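Local coordinates for protein serine protease inhibitor (Thermoanaerobacter tengcongensis, PDB 2PEF) that is a thermophilic serpin, captured here in its latent state, that probably inhibits serine proteases, at residues I10-D15 with T243-D249. Residues are numbered along the deposited sequence; the frame is centred on the assembly and turned at random.
Sequences IYNTAD and TGQKFID
How a glycine lets two helices meet closely is illustrated where the serpin's helix 7-22 (helix A) passes the start of helix 244-252 (helix H). Residues 10-15 and 244-249 are regular α-helix; their axes cross at 111° and approach to 8.4 Å. The tightest register pairs D15 with G244, CA to CA 4.0 Å. An ideal CB on G244 would clash with A14 C and D15 OD1; the bare G244 CA settles 3.5 Å from A14 O. One turn on, I248 (m, m) faces helix 7-22, its CG1 3.8 Å from A14 CB and its CD1 4.4 Å from I10 CG2. Y11 (chi1 m, chi2 99°) swings its ring across I248, Y11 CE2 lying 3.9 Å from I248 CB; Y11 OH, 3.6 Å from I248 CG2, hydrogen-bonds to K252. A14 and F247 also rest on strand 362-372, tying the pair to the sheet. T243 is the N-cap, its p rotamer placing OG1 2.9 Å from K246 N. D15 points sideways, but chi1 -88° and chi2 2° bring OD1 near the G244 and Q245 amides. One water accepts from G244 N (2.9 Å) and donates weakly to D15 OD1 (3.0 Å), a second from Q245 N (2.9 Å) to D15 OD1 (2.5 Å); D15 OD2 salt-bridges K63. The chemistry joins an apolar seam to a carboxylate water-linked to the first amides of helix H, where the dipole is positive.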
loop_
_atom_site.group_PDB
_atom_site.type_symbol
_atom_site.label_atom_id
_atom_site.label_comp_id
_atom_site.label_asym_id
_atom_site.label_seq_id
_atom_site.Cartn_x
_atom_site.Cartn_y
_atom_site.Cartn_z
ATOM N N ILE A 10 -13.319 1.620 -9.610
ATOM C CA ILE A 10 -11.996 2.001 -10.106
ATOM C C ILE A 10 -11.681 3.471 -9.793
ATOM O O ILE A 10 -10.668 3.766 -9.153
ATOM C CB ILE A 10 -11.818 1.691 -11.616
ATOM C CG1 ILE A 10 -11.886 0.177 -11.851
ATOM C CG2 ILE A 10 -10.494 2.256 -12.135
ATOM C CD1 ILE A 10 -11.957 -0.245 -13.310
ATOM N N TYR A 11 -12.547 4.385 -10.218
ATOM C CA TYR A 11 -12.245 5.808 -10.045
ATOM C C TYR A 11 -12.346 6.290 -8.593
ATOM O O TYR A 11 -11.561 7.143 -8.175
ATOM C CB TYR A 11 -13.029 6.685 -11.025
ATOM C CG TYR A 11 -12.423 6.687 -12.419
ATOM C CD1 TYR A 11 -12.938 5.869 -13.423
ATOM C CD2 TYR A 11 -11.321 7.492 -12.722
ATOM C CE1 TYR A 11 -12.385 5.861 -14.699
ATOM C CE2 TYR A 11 -10.756 7.488 -14.000
ATOM C CZ TYR A 11 -11.292 6.668 -14.980
ATOM O OH TYR A 11 -10.745 6.658 -16.244
ATOM N N ASN A 12 -13.272 5.727 -7.821
ATOM C CA ASN A 12 -13.333 6.023 -6.385
ATOM C C ASN A 12 -12.094 5.514 -5.640
ATOM O O ASN A 12 -11.524 6.228 -4.817
ATOM C CB ASN A 12 -14.619 5.483 -5.747
ATOM C CG ASN A 12 -15.840 6.330 -6.079
ATOM O OD1 ASN A 12 -15.830 7.126 -7.024
ATOM N ND2 ASN A 12 -16.897 6.170 -5.292
ATOM N N THR A 13 -11.660 4.298 -5.962
ATOM C CA THR A 13 -10.481 3.708 -5.321
ATOM C C THR A 13 -9.210 4.431 -5.765
ATOM O O THR A 13 -8.300 4.640 -4.958
ATOM C CB THR A 13 -10.415 2.181 -5.564
ATOM O OG1 THR A 13 -11.621 1.588 -5.070
ATOM C CG2 THR A 13 -9.216 1.545 -4.855
ATOM N N ALA A 14 -9.179 4.848 -7.032
ATOM C CA ALA A 14 -8.075 5.644 -7.569
ATOM C C ALA A 14 -7.922 6.949 -6.795
ATOM O O ALA A 14 -6.803 7.324 -6.432
ATOM C CB ALA A 14 -8.272 5.914 -9.061
ATOM N N ASP A 15 -9.046 7.628 -6.534
ATOM C CA ASP A 15 -9.046 8.861 -5.734
ATOM C C ASP A 15 -8.489 8.640 -4.326
ATOM O O ASP A 15 -7.638 9.405 -3.867
ATOM C CB ASP A 15 -10.447 9.482 -5.672
ATOM C CG ASP A 15 -10.723 10.436 -6.831
ATOM O OD1 ASP A 15 -9.849 10.601 -7.708
ATOM O OD2 ASP A 15 -11.821 11.031 -6.866
ATOM N N THR A 243 -4.242 13.401 -9.247
ATOM C CA THR A 243 -5.554 12.992 -8.756
ATOM C C THR A 243 -5.738 11.548 -9.203
ATOM O O THR A 243 -4.999 11.071 -10.063
ATOM C CB THR A 243 -6.696 13.840 -9.359
ATOM O OG1 THR A 243 -6.801 13.572 -10.763
ATOM C CG2 THR A 243 -6.472 15.338 -9.130
ATOM N N GLY A 244 -6.720 10.849 -8.638
ATOM C CA GLY A 244 -7.053 9.503 -9.114
ATOM C C GLY A 244 -7.296 9.500 -10.615
ATOM O O GLY A 244 -6.755 8.662 -11.333
ATOM N N GLN A 245 -8.096 10.465 -11.082
ATOM C CA GLN A 245 -8.419 10.626 -12.507
ATOM C C GLN A 245 -7.161 10.793 -13.356
ATOM O O GLN A 245 -6.990 10.120 -14.375
ATOM C CB GLN A 245 -9.351 11.835 -12.702
ATOM C CG GLN A 245 -9.717 12.158 -14.145
ATOM C CD GLN A 245 -10.676 11.151 -14.752
ATOM O OE1 GLN A 245 -10.345 10.475 -15.727
ATOM N NE2 GLN A 245 -11.869 11.041 -14.174
ATOM N N LYS A 246 -6.280 11.686 -12.919
ATOM C CA LYS A 246 -5.047 11.974 -13.641
ATOM C C LYS A 246 -4.106 10.780 -13.685
ATOM O O LYS A 246 -3.435 10.551 -14.695
ATOM C CB LYS A 246 -4.342 13.188 -13.044
ATOM C CG LYS A 246 -4.994 14.502 -13.420
ATOM C CD LYS A 246 -4.091 15.680 -13.103
ATOM C CE LYS A 246 -4.708 16.982 -13.585
ATOM N NZ LYS A 246 -4.769 17.062 -15.078
ATOM N N PHE A 247 -4.071 10.005 -12.603
ATOM C CA PHE A 247 -3.235 8.805 -12.573
ATOM C C PHE A 247 -3.731 7.732 -13.548
ATOM O O PHE A 247 -2.945 7.184 -14.317
ATOM C CB PHE A 247 -3.132 8.237 -11.154
ATOM C CG PHE A 247 -2.221 7.045 -11.048
ATOM C CD1 PHE A 247 -0.842 7.212 -11.031
ATOM C CD2 PHE A 247 -2.743 5.756 -10.984
ATOM C CE1 PHE A 247 0.008 6.119 -10.947
ATOM C CE2 PHE A 247 -1.899 4.652 -10.896
ATOM C CZ PHE A 247 -0.519 4.840 -10.882
ATOM N N ILE A 248 -5.027 7.428 -13.510
ATOM C CA ILE A 248 -5.585 6.436 -14.433
ATOM C C ILE A 248 -5.380 6.909 -15.872
ATOM O O ILE A 248 -4.975 6.124 -16.737
ATOM C CB ILE A 248 -7.089 6.130 -14.154
ATOM C CG1 ILE A 248 -7.309 5.617 -12.722
ATOM C CG2 ILE A 248 -7.644 5.134 -15.174
ATOM C CD1 ILE A 248 -6.599 4.297 -12.368
ATOM N N ASP A 249 -5.633 8.196 -16.115
ATOM C CA ASP A 249 -5.518 8.773 -17.458
ATOM C C ASP A 249 -4.105 8.755 -18.030
ATOM O O ASP A 249 -3.928 8.522 -19.218
ATOM C CB ASP A 249 -6.084 10.198 -17.495
ATOM C CG ASP A 249 -7.602 10.227 -17.500
ATOM O OD1 ASP A 249 -8.231 9.147 -17.498
ATOM O OD2 ASP A 249 -8.170 11.341 -17.509
HETATM O O HOH W 1 -7.649 12.022 -6.187
HETATM O O HOH W 2 -9.968 12.160 -9.601
#